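Local coordinates for protein thioredoxin (H-type,TRX-H) (Edwardsiella tarda, PDB 5ZF2) that inhibits ASK1-MAPK signalling cascades to promote pathogenesis during infection, as a thioredoxin-like bacterial effector, at residues F68-L76 against V85-S93; S1-Q12 against L51-Q61. All coordinates share one frame; numbering follows the deposited sequence.

Contact 1 (F68-L76 against V85-S93). With SO4 (sulfate ion), chain B.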
loop_
_atom_site.group_PDB
_atom_site.type_symbol
_atom_site.label_atom_id
_atom_site.label_comp_id
_atom_site.label_asym_id
_atom_site.label_seq_id
_atom_site.Cartn_x
_atom_site.Cartn_y
_atom_site.Cartn_z
ATOM N N PHE A 68 5.837 -3.021 -9.946
ATOM C CA PHE A 68 6.065 -2.046 -8.893
ATOM C C PHE A 68 7.531 -1.916 -8.500
ATOM O O PHE A 68 7.847 -1.072 -7.658
ATOM C CB PHE A 68 5.229 -2.434 -7.665
ATOM C CG PHE A 68 3.739 -2.373 -7.911
ATOM C CD1 PHE A 68 3.162 -1.226 -8.418
ATOM C CD2 PHE A 68 2.924 -3.481 -7.661
ATOM C CE1 PHE A 68 1.802 -1.161 -8.655
ATOM C CE2 PHE A 68 1.566 -3.425 -7.906
ATOM C CZ PHE A 68 1.002 -2.262 -8.403
ATOM N N ARG A 69 8.420 -2.719 -9.093
ATOM C CA ARG A 69 9.850 -2.685 -8.798
ATOM C C ARG A 69 10.064 -2.951 -7.303
ATOM O O ARG A 69 10.690 -2.173 -6.576
ATOM C CB ARG A 69 10.457 -1.348 -9.266
ATOM C CG ARG A 69 11.941 -1.090 -8.932
ATOM C CD ARG A 69 12.442 0.279 -9.449
ATOM N NE ARG A 69 12.109 1.368 -8.524
ATOM C CZ ARG A 69 12.697 1.571 -7.346
ATOM N NH1 ARG A 69 13.655 0.764 -6.908
ATOM N NH2 ARG A 69 12.329 2.591 -6.591
ATOM N N VAL A 70 9.476 -4.048 -6.835
ATOM C CA VAL A 70 9.458 -4.412 -5.422
ATOM C C VAL A 70 10.320 -5.641 -5.224
ATOM O O VAL A 70 10.109 -6.662 -5.888
ATOM C CB VAL A 70 8.027 -4.681 -4.925
ATOM C CG1 VAL A 70 8.048 -5.290 -3.513
ATOM C CG2 VAL A 70 7.230 -3.394 -4.953
ATOM N N SER A 71 11.277 -5.553 -4.299
ATOM C CA SER A 71 12.122 -6.688 -3.979
ATOM C C SER A 71 11.989 -7.159 -2.541
ATOM O O SER A 71 12.577 -8.188 -2.198
ATOM C CB SER A 71 13.602 -6.363 -4.268
ATOM O OG SER A 71 14.050 -5.243 -3.512
ATOM N N GLN A 72 11.253 -6.449 -1.686
ATOM C CA GLN A 72 11.100 -6.890 -0.304
ATOM C C GLN A 72 9.647 -6.772 0.131
ATOM O O GLN A 72 8.922 -5.869 -0.296
ATOM C CB GLN A 72 11.957 -6.077 0.677
ATOM C CG GLN A 72 13.319 -5.690 0.116
ATOM C CD GLN A 72 14.224 -5.115 1.169
ATOM O OE1 GLN A 72 14.078 -5.411 2.354
ATOM N NE2 GLN A 72 15.172 -4.288 0.747
ATOM N N GLN A 73 9.248 -7.681 1.014
ATOM C CA GLN A 73 7.996 -7.524 1.728
ATOM C C GLN A 73 8.095 -6.285 2.615
ATOM O O GLN A 73 9.185 -5.766 2.872
ATOM C CB GLN A 73 7.712 -8.772 2.560
ATOM C CG GLN A 73 8.871 -9.091 3.518
ATOM C CD GLN A 73 8.957 -10.561 3.919
ATOM O OE1 GLN A 73 9.308 -10.886 5.057
ATOM N NE2 GLN A 73 8.645 -11.453 2.981
ATOM N N SER A 74 6.944 -5.811 3.078
ATOM C CA SER A 74 6.820 -4.591 3.876
ATOM C C SER A 74 7.130 -3.328 3.080
ATOM O O SER A 74 7.425 -2.283 3.674
ATOM C CB SER A 74 7.677 -4.644 5.155
ATOM O OG SER A 74 9.070 -4.440 4.883
ATOM N N THR A 75 7.033 -3.387 1.747
ATOM C CA THR A 75 7.162 -2.199 0.904
ATOM C C THR A 75 5.795 -1.540 0.772
ATOM O O THR A 75 4.789 -2.230 0.539
ATOM C CB THR A 75 7.694 -2.535 -0.499
ATOM O OG1 THR A 75 8.959 -3.196 -0.409
ATOM C CG2 THR A 75 7.870 -1.258 -1.322
ATOM N N LEU A 76 5.756 -0.215 0.942
ATOM C CA LEU A 76 4.552 0.593 0.726
ATOM C C LEU A 76 4.865 1.603 -0.365
ATOM O O LEU A 76 5.934 2.240 -0.337
ATOM C CB LEU A 76 4.125 1.348 1.995
ATOM C CG LEU A 76 3.886 0.536 3.266
ATOM C CD1 LEU A 76 3.682 1.470 4.487
ATOM C CD2 LEU A 76 2.678 -0.341 3.051
ATOM N N VAL A 85 4.381 8.764 -5.808
ATOM C CA VAL A 85 4.817 9.928 -5.047
ATOM C C VAL A 85 5.969 9.582 -4.116
ATOM O O VAL A 85 6.893 10.372 -3.955
ATOM C CB VAL A 85 3.622 10.518 -4.259
ATOM C CG1 VAL A 85 4.098 11.530 -3.222
ATOM C CG2 VAL A 85 2.646 11.184 -5.216
ATOM N N ARG A 86 5.942 8.403 -3.493
ATOM C CA ARG A 86 6.995 7.995 -2.572
ATOM C C ARG A 86 6.787 6.534 -2.229
ATOM O O ARG A 86 5.691 5.982 -2.406
ATOM C CB ARG A 86 6.994 8.836 -1.275
ATOM C CG ARG A 86 5.603 8.957 -0.646
ATOM C CD ARG A 86 5.620 9.941 0.520
ATOM N NE ARG A 86 4.279 10.219 1.007
ATOM C CZ ARG A 86 3.622 11.364 0.819
ATOM N NH1 ARG A 86 4.183 12.377 0.164
ATOM N NH2 ARG A 86 2.396 11.493 1.312
ATOM N N ARG A 87 7.849 5.918 -1.719
ATOM C CA ARG A 87 7.784 4.536 -1.279
ATOM C C ARG A 87 8.593 4.415 0.009
ATOM O O ARG A 87 9.359 5.316 0.383
ATOM C CB ARG A 87 8.281 3.570 -2.369
ATOM C CG ARG A 87 9.768 3.700 -2.741
ATOM C CD ARG A 87 10.176 2.577 -3.707
ATOM N NE ARG A 87 9.366 2.594 -4.929
ATOM C CZ ARG A 87 9.088 1.511 -5.650
ATOM N NH1 ARG A 87 9.559 0.333 -5.257
ATOM N NH2 ARG A 87 8.336 1.604 -6.749
ATOM N N SER A 88 8.386 3.301 0.699
ATOM C CA SER A 88 8.921 3.078 2.034
ATOM C C SER A 88 9.060 1.577 2.231
ATOM O O SER A 88 8.185 0.821 1.788
ATOM C CB SER A 88 7.964 3.701 3.083
ATOM O OG SER A 88 8.277 3.256 4.397
ATOM N N ILE A 89 10.143 1.135 2.884
ATOM C CA ILE A 89 10.346 -0.295 3.172
ATOM C C ILE A 89 10.586 -0.487 4.671
ATOM O O ILE A 89 11.543 0.065 5.226
ATOM C CB ILE A 89 11.528 -0.890 2.381
ATOM C CG1 ILE A 89 11.316 -0.823 0.866
ATOM C CG2 ILE A 89 11.822 -2.337 2.839
ATOM C CD1 ILE A 89 12.656 -0.982 0.085
ATOM N N GLY A 90 9.757 -1.298 5.313
ATOM C CA GLY A 90 10.030 -1.731 6.667
ATOM C C GLY A 90 9.634 -0.768 7.772
ATOM O O GLY A 90 9.897 -1.061 8.945
ATOM N N GLU A 91 8.989 0.344 7.447
ATOM C CA GLU A 91 8.646 1.354 8.445
ATOM C C GLU A 91 7.570 0.861 9.401
ATOM O O GLU A 91 6.496 0.431 8.959
ATOM C CB GLU A 91 8.144 2.622 7.749
ATOM C CG GLU A 91 7.704 3.711 8.714
ATOM C CD GLU A 91 8.870 4.191 9.567
ATOM O OE1 GLU A 91 8.878 3.924 10.799
ATOM O OE2 GLU A 91 9.783 4.827 8.987
ATOM N N THR A 92 7.826 0.966 10.722
ATOM C CA THR A 92 6.806 0.585 11.701
ATOM C C THR A 92 6.502 1.665 12.735
ATOM O O THR A 92 5.744 1.399 13.676
ATOM C CB THR A 92 7.178 -0.713 12.441
ATOM O OG1 THR A 92 8.404 -0.529 13.153
ATOM C CG2 THR A 92 7.320 -1.887 11.466
ATOM N N SER A 93 7.048 2.872 12.602
ATOM C CA SER A 93 6.642 3.941 13.525
ATOM C C SER A 93 5.232 4.410 13.182
ATOM O O SER A 93 4.984 4.825 12.039
ATOM C CB SER A 93 7.617 5.121 13.471
ATOM O OG SER A 93 6.981 6.303 13.937
HETATM S S SO4 B . 5.775 6.963 17.317
HETATM O O1 SO4 B . 4.538 6.800 16.563
HETATM O O2 SO4 B . 5.538 6.697 18.727
HETATM O O3 SO4 B . 6.789 5.997 16.838
HETATM O O4 SO4 B . 6.265 8.333 17.149
HETATM O O HOH W 1 7.409 0.637 4.708
#
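The beta hairpin that ends the thioredoxin sheet, strands 75-80 and 83-89, is held at its open end by Leu76 and Ser88, an antiparallel hydrogen-bonded pair. Leu76 N reaches Ser88 O at 2.8 Å, and Ser88 N returns a bond to Leu76 O at 2.9 Å. Beyond the strands Gly90 N donates to Ser74 O at 3.0 Å. By sequence Ser74 probably occupies the place of the cis-proline of classical thioredoxins, and it packs on Val31 and Cys32. In the non-hydrogen-bonded pair Thr75 and Ile89 point the same way, with Ile89 CG1 3.6 Å from Thr75 OG1.

A second grip lies at the end of helix 62-68, where Arg69 closes a Schellman motif. Arg87 turns there because its chain bends at chi3 (58°), and it meets Phe68 O end-on, NH2 at 2.9 Å and NH1 at 3.3 Å, the oxygen lying in the guanidinium plane. A carbonyl at a helix C-terminus should suit a cation. Arg69 lays its own guanidinium over a face of that of Arg87, planes 27° apart; Glu84, salt-bridged to Arg87 NE, probably eases the like charges. Near Ser74 and Gly90, a water bonded to Ser88 OG at 2.8 Å also donates to Ser74 O and accepts from Glu91 N.

Contact 2 (S1-Q12 against L51-Q61)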
loop_
_atom_site.group_PDB
_atom_site.type_symbol
_atom_site.label_atom_id
_atom_site.label_comp_id
_atom_site.label_asym_id
_atom_site.label_seq_id
_atom_site.Cartn_x
_atom_site.Cartn_y
_atom_site.Cartn_z
ATOM N N SER A 1 -10.774 2.388 1.064
ATOM C CA SER A 1 -11.066 0.969 0.856
ATOM C C SER A 1 -9.780 0.139 0.882
ATOM O O SER A 1 -8.704 0.662 0.651
ATOM C CB SER A 1 -11.786 0.748 -0.479
ATOM O OG SER A 1 -10.965 1.127 -1.572
ATOM N N VAL A 2 -9.917 -1.159 1.142
ATOM C CA VAL A 2 -8.800 -2.105 1.185
ATOM C C VAL A 2 -9.208 -3.349 0.433
ATOM O O VAL A 2 -10.229 -3.963 0.760
ATOM C CB VAL A 2 -8.424 -2.500 2.622
ATOM C CG1 VAL A 2 -7.194 -3.425 2.578
ATOM C CG2 VAL A 2 -8.190 -1.256 3.481
ATOM N N GLU A 3 -8.414 -3.765 -0.540
ATOM C CA GLU A 3 -8.812 -4.930 -1.310
ATOM C C GLU A 3 -7.564 -5.651 -1.785
ATOM O O GLU A 3 -6.471 -5.065 -1.795
ATOM C CB GLU A 3 -9.715 -4.526 -2.486
ATOM C CG GLU A 3 -9.042 -3.732 -3.588
ATOM C CD GLU A 3 -10.080 -2.902 -4.377
ATOM O OE1 GLU A 3 -10.311 -1.714 -4.040
ATOM O OE2 GLU A 3 -10.696 -3.457 -5.312
ATOM N N PRO A 4 -7.668 -6.935 -2.129
ATOM C CA PRO A 4 -6.524 -7.641 -2.701
ATOM C C PRO A 4 -6.163 -7.032 -4.041
ATOM O O PRO A 4 -7.033 -6.593 -4.801
ATOM C CB PRO A 4 -7.029 -9.085 -2.880
ATOM C CG PRO A 4 -8.337 -9.152 -2.217
ATOM C CD PRO A 4 -8.887 -7.766 -2.113
ATOM N N TYR A 5 -4.870 -7.029 -4.334
ATOM C CA TYR A 5 -4.432 -6.587 -5.645
ATOM C C TYR A 5 -5.025 -7.470 -6.740
ATOM O O TYR A 5 -4.993 -8.708 -6.661
ATOM C CB TYR A 5 -2.904 -6.599 -5.764
ATOM C CG TYR A 5 -2.483 -6.192 -7.151
ATOM C CD1 TYR A 5 -2.335 -4.845 -7.489
ATOM C CD2 TYR A 5 -2.325 -7.151 -8.150
ATOM C CE1 TYR A 5 -1.983 -4.476 -8.778
ATOM C CE2 TYR A 5 -2.001 -6.799 -9.417
ATOM C CZ TYR A 5 -1.817 -5.468 -9.730
ATOM O OH TYR A 5 -1.473 -5.171 -11.023
ATOM N N SER A 6 -5.560 -6.809 -7.763
ATOM C CA SER A 6 -5.842 -7.402 -9.058
ATOM C C SER A 6 -5.549 -6.341 -10.096
ATOM O O SER A 6 -5.607 -5.141 -9.800
ATOM C CB SER A 6 -7.292 -7.889 -9.184
ATOM O OG SER A 6 -8.196 -6.805 -9.314
ATOM N N ASP A 7 -5.154 -6.799 -11.288
ATOM C CA ASP A 7 -4.881 -5.896 -12.402
ATOM C C ASP A 7 -6.044 -4.942 -12.632
ATOM O O ASP A 7 -5.855 -3.724 -12.688
ATOM C CB ASP A 7 -4.607 -6.692 -13.682
ATOM C CG ASP A 7 -3.353 -7.551 -13.591
ATOM O OD1 ASP A 7 -2.497 -7.247 -12.733
ATOM O OD2 ASP A 7 -3.228 -8.523 -14.387
ATOM N N ALA A 8 -7.267 -5.479 -12.738
ATOM C CA ALA A 8 -8.393 -4.644 -13.142
ATOM C C ALA A 8 -8.759 -3.629 -12.063
ATOM O O ALA A 8 -9.053 -2.469 -12.370
ATOM C CB ALA A 8 -9.601 -5.511 -13.492
ATOM N N ALA A 9 -8.774 -4.039 -10.793
ATOM C CA ALA A 9 -9.131 -3.061 -9.772
ATOM C C ALA A 9 -8.047 -1.991 -9.619
ATOM O O ALA A 9 -8.358 -0.823 -9.362
ATOM C CB ALA A 9 -9.412 -3.760 -8.441
ATOM N N PHE A 10 -6.777 -2.363 -9.755
ATOM C CA PHE A 10 -5.703 -1.373 -9.630
ATOM C C PHE A 10 -5.762 -0.354 -10.762
ATOM O O PHE A 10 -5.668 0.862 -10.526
ATOM C CB PHE A 10 -4.338 -2.065 -9.607
ATOM C CG PHE A 10 -3.175 -1.113 -9.543
ATOM C CD1 PHE A 10 -2.813 -0.510 -8.347
ATOM C CD2 PHE A 10 -2.442 -0.825 -10.681
ATOM C CE1 PHE A 10 -1.715 0.371 -8.300
ATOM C CE2 PHE A 10 -1.358 0.063 -10.644
ATOM C CZ PHE A 10 -0.996 0.649 -9.453
ATOM N N THR A 11 -5.909 -0.823 -12.006
ATOM C CA THR A 11 -5.924 0.107 -13.126
ATOM C C THR A 11 -7.122 1.044 -13.030
ATOM O O THR A 11 -7.010 2.243 -13.325
ATOM C CB THR A 11 -5.929 -0.640 -14.471
ATOM O OG1 THR A 11 -7.175 -1.297 -14.659
ATOM C CG2 THR A 11 -4.815 -1.679 -14.549
ATOM N N GLN A 12 -8.267 0.531 -12.569
ATOM C CA GLN A 12 -9.431 1.398 -12.428
ATOM C C GLN A 12 -9.213 2.419 -11.314
ATOM O O GLN A 12 -9.576 3.592 -11.464
ATOM C CB GLN A 12 -10.683 0.562 -12.183
ATOM C CG GLN A 12 -11.928 1.377 -11.931
ATOM C CD GLN A 12 -12.683 0.896 -10.709
ATOM O OE1 GLN A 12 -13.443 -0.066 -10.791
ATOM N NE2 GLN A 12 -12.448 1.533 -9.557
ATOM N N LEU A 51 -8.569 7.092 -0.059
ATOM C CA LEU A 51 -7.426 6.247 -0.366
ATOM C C LEU A 51 -7.905 4.857 -0.768
ATOM O O LEU A 51 -8.799 4.290 -0.140
ATOM C CB LEU A 51 -6.499 6.166 0.847
ATOM C CG LEU A 51 -5.244 5.323 0.685
ATOM C CD1 LEU A 51 -4.358 5.965 -0.310
ATOM C CD2 LEU A 51 -4.512 5.217 2.050
ATOM N N ARG A 52 -7.337 4.322 -1.835
ATOM C CA ARG A 52 -7.642 2.981 -2.308
ATOM C C ARG A 52 -6.397 2.128 -2.055
ATOM O O ARG A 52 -5.369 2.323 -2.709
ATOM C CB ARG A 52 -8.002 2.996 -3.791
ATOM C CG ARG A 52 -9.042 4.015 -4.180
ATOM C CD ARG A 52 -10.416 3.579 -3.726
ATOM N NE ARG A 52 -10.779 2.262 -4.248
ATOM C CZ ARG A 52 -11.180 2.016 -5.497
ATOM N NH1 ARG A 52 -11.273 3.004 -6.391
ATOM N NH2 ARG A 52 -11.483 0.771 -5.857
ATOM N N VAL A 53 -6.499 1.186 -1.128
ATOM C CA VAL A 53 -5.371 0.348 -0.706
ATOM C C VAL A 53 -5.463 -0.990 -1.415
ATOM O O VAL A 53 -6.536 -1.609 -1.436
ATOM C CB VAL A 53 -5.376 0.146 0.817
ATOM C CG1 VAL A 53 -4.184 -0.750 1.256
ATOM C CG2 VAL A 53 -5.395 1.494 1.521
ATOM N N PHE A 54 -4.345 -1.442 -2.006
ATOM C CA PHE A 54 -4.275 -2.769 -2.603
ATOM C C PHE A 54 -3.201 -3.596 -1.912
ATOM O O PHE A 54 -2.040 -3.180 -1.844
ATOM C CB PHE A 54 -4.001 -2.691 -4.105
ATOM C CG PHE A 54 -5.094 -2.016 -4.849
ATOM C CD1 PHE A 54 -6.197 -2.751 -5.286
ATOM C CD2 PHE A 54 -5.042 -0.657 -5.086
ATOM C CE1 PHE A 54 -7.227 -2.134 -5.954
ATOM C CE2 PHE A 54 -6.091 -0.020 -5.742
ATOM C CZ PHE A 54 -7.182 -0.768 -6.166
ATOM N N LYS A 55 -3.593 -4.763 -1.409
ATOM C CA LYS A 55 -2.668 -5.671 -0.747
ATOM C C LYS A 55 -2.090 -6.623 -1.785
ATOM O O LYS A 55 -2.825 -7.411 -2.400
ATOM C CB LYS A 55 -3.370 -6.434 0.376
ATOM C CG LYS A 55 -3.956 -5.538 1.490
ATOM C CD LYS A 55 -2.945 -5.242 2.603
ATOM C CE LYS A 55 -3.603 -4.492 3.776
ATOM N NZ LYS A 55 -4.593 -5.321 4.544
ATOM N N VAL A 56 -0.777 -6.538 -1.978
ATOM C CA VAL A 56 -0.036 -7.377 -2.908
ATOM C C VAL A 56 0.659 -8.460 -2.100
ATOM O O VAL A 56 1.471 -8.160 -1.215
ATOM C CB VAL A 56 0.988 -6.552 -3.711
ATOM C CG1 VAL A 56 1.747 -7.451 -4.708
ATOM C CG2 VAL A 56 0.292 -5.410 -4.455
ATOM N N ASN A 57 0.320 -9.718 -2.381
ATOM C CA ASN A 57 0.935 -10.831 -1.678
ATOM C C ASN A 57 2.294 -11.106 -2.320
ATOM O O ASN A 57 2.377 -11.572 -3.463
ATOM C CB ASN A 57 0.023 -12.054 -1.703
ATOM C CG ASN A 57 0.574 -13.216 -0.883
ATOM O OD1 ASN A 57 1.784 -13.440 -0.816
ATOM N ND2 ASN A 57 -0.329 -13.953 -0.230
ATOM N N PHE A 58 3.362 -10.812 -1.581
ATOM C CA PHE A 58 4.712 -11.030 -2.100
ATOM C C PHE A 58 4.912 -12.458 -2.622
ATOM O O PHE A 58 5.619 -12.675 -3.615
ATOM C CB PHE A 58 5.723 -10.698 -1.004
ATOM C CG PHE A 58 7.151 -10.842 -1.441
ATOM C CD1 PHE A 58 7.802 -12.067 -1.328
ATOM C CD2 PHE A 58 7.843 -9.754 -1.957
ATOM C CE1 PHE A 58 9.121 -12.219 -1.732
ATOM C CE2 PHE A 58 9.177 -9.895 -2.365
ATOM C CZ PHE A 58 9.806 -11.127 -2.245
ATOM N N ASP A 59 4.298 -13.443 -1.981
ATOM C CA ASP A 59 4.548 -14.822 -2.383
ATOM C C ASP A 59 3.818 -15.223 -3.665
ATOM O O ASP A 59 4.343 -16.049 -4.420
ATOM C CB ASP A 59 4.172 -15.789 -1.256
ATOM C CG ASP A 59 5.101 -15.680 -0.056
ATOM O OD1 ASP A 59 6.285 -15.324 -0.233
ATOM O OD2 ASP A 59 4.654 -15.974 1.073
ATOM N N THR A 60 2.635 -14.668 -3.952
ATOM C CA THR A 60 1.795 -15.232 -5.003
ATOM C C THR A 60 1.546 -14.330 -6.207
ATOM O O THR A 60 0.968 -14.804 -7.192
ATOM C CB THR A 60 0.437 -15.648 -4.421
ATOM O OG1 THR A 60 -0.256 -14.481 -3.965
ATOM C CG2 THR A 60 0.616 -16.598 -3.240
ATOM N N GLN A 61 1.951 -13.065 -6.179
ATOM C CA GLN A 61 1.653 -12.133 -7.262
ATOM C C GLN A 61 2.960 -11.561 -7.811
ATOM O O GLN A 61 3.240 -10.370 -7.676
ATOM C CB GLN A 61 0.673 -11.036 -6.756
ATOM C CG GLN A 61 -0.587 -11.669 -6.110
ATOM C CD GLN A 61 -1.640 -10.636 -5.686
ATOM O OE1 GLN A 61 -1.589 -10.123 -4.570
ATOM N NE2 GLN A 61 -2.625 -10.369 -6.564
HETATM O O HOH W 2 -8.934 -0.361 -2.214
HETATM O O HOH W 3 -10.744 0.186 -8.185
#
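Phe54 is packed by Glu3, Ala9 and Phe10 together. Its CE1 comes within 3.3 Å of Glu3 CD, the glutamate running alongside the ring. Phe10 CA sits over a face, 4.1 Å from the ring centroid, in a CH-pi contact. The Phe10 ring adds an edge-to-face (T-shaped) pair with planes 77° apart, its CD1 4.0 Å from Phe54 CD2, while Ala9 CB touches Phe54 CE1 at 3.7 Å.

These contacts lie within the N-terminal part of the thioredoxin fold. Strand 2-4 runs parallel to strand 52-57, and helix 7-15 leads on by a beta-alpha-beta crossover to strand 20-25, on the far side of 52-57. Phe54 therefore fills the layer between sheet and helix, whereas Val2 and Val53 lie side by side on the face covered by helix 30-43.

Tyr5 marks the turn from strand to helix. Its N donates to Lys55 O at 2.8 Å, and with CG anti to the backbone N (chi1 178°) the ring runs on beside Val56, whose CG2 also touches Tyr5 CB. At the chain's start, Ser1 OG accepts from Arg52 NE at 2.9 Å, and Arg52 NH2 forms a salt bridge with Glu3 OE1, approaching the syn side from a little out of the carboxylate plane. Gln61 uses both ends of its amide: NE2 donates to Tyr5 O at 2.9 Å, and OE1 accepts from Asn57 N on a lone pair.

In the fold
The two contacts secure the two edges of one mixed sheet ordered 2-4, 52-57, 20-25, 75-80, 83-89. Contact 2 ties the first edge strand to its parallel neighbour, and contact 1 joins the antiparallel hairpin at the other edge, with strand 20-25 between them. Their centres are about 15 Å apart, on opposite sides of the chain's centre. Along the chain they come in series, contact 2 closing before contact 1 opens, with helix 62-68 bridging them. They meet in the core, where Phe68 CE1 lies 3.4 Å from Phe10 CZ. Near contact 1, Gln73 touches Cys29 and Cys32, a CxxC pair consistent with a thioredoxin-type redox site.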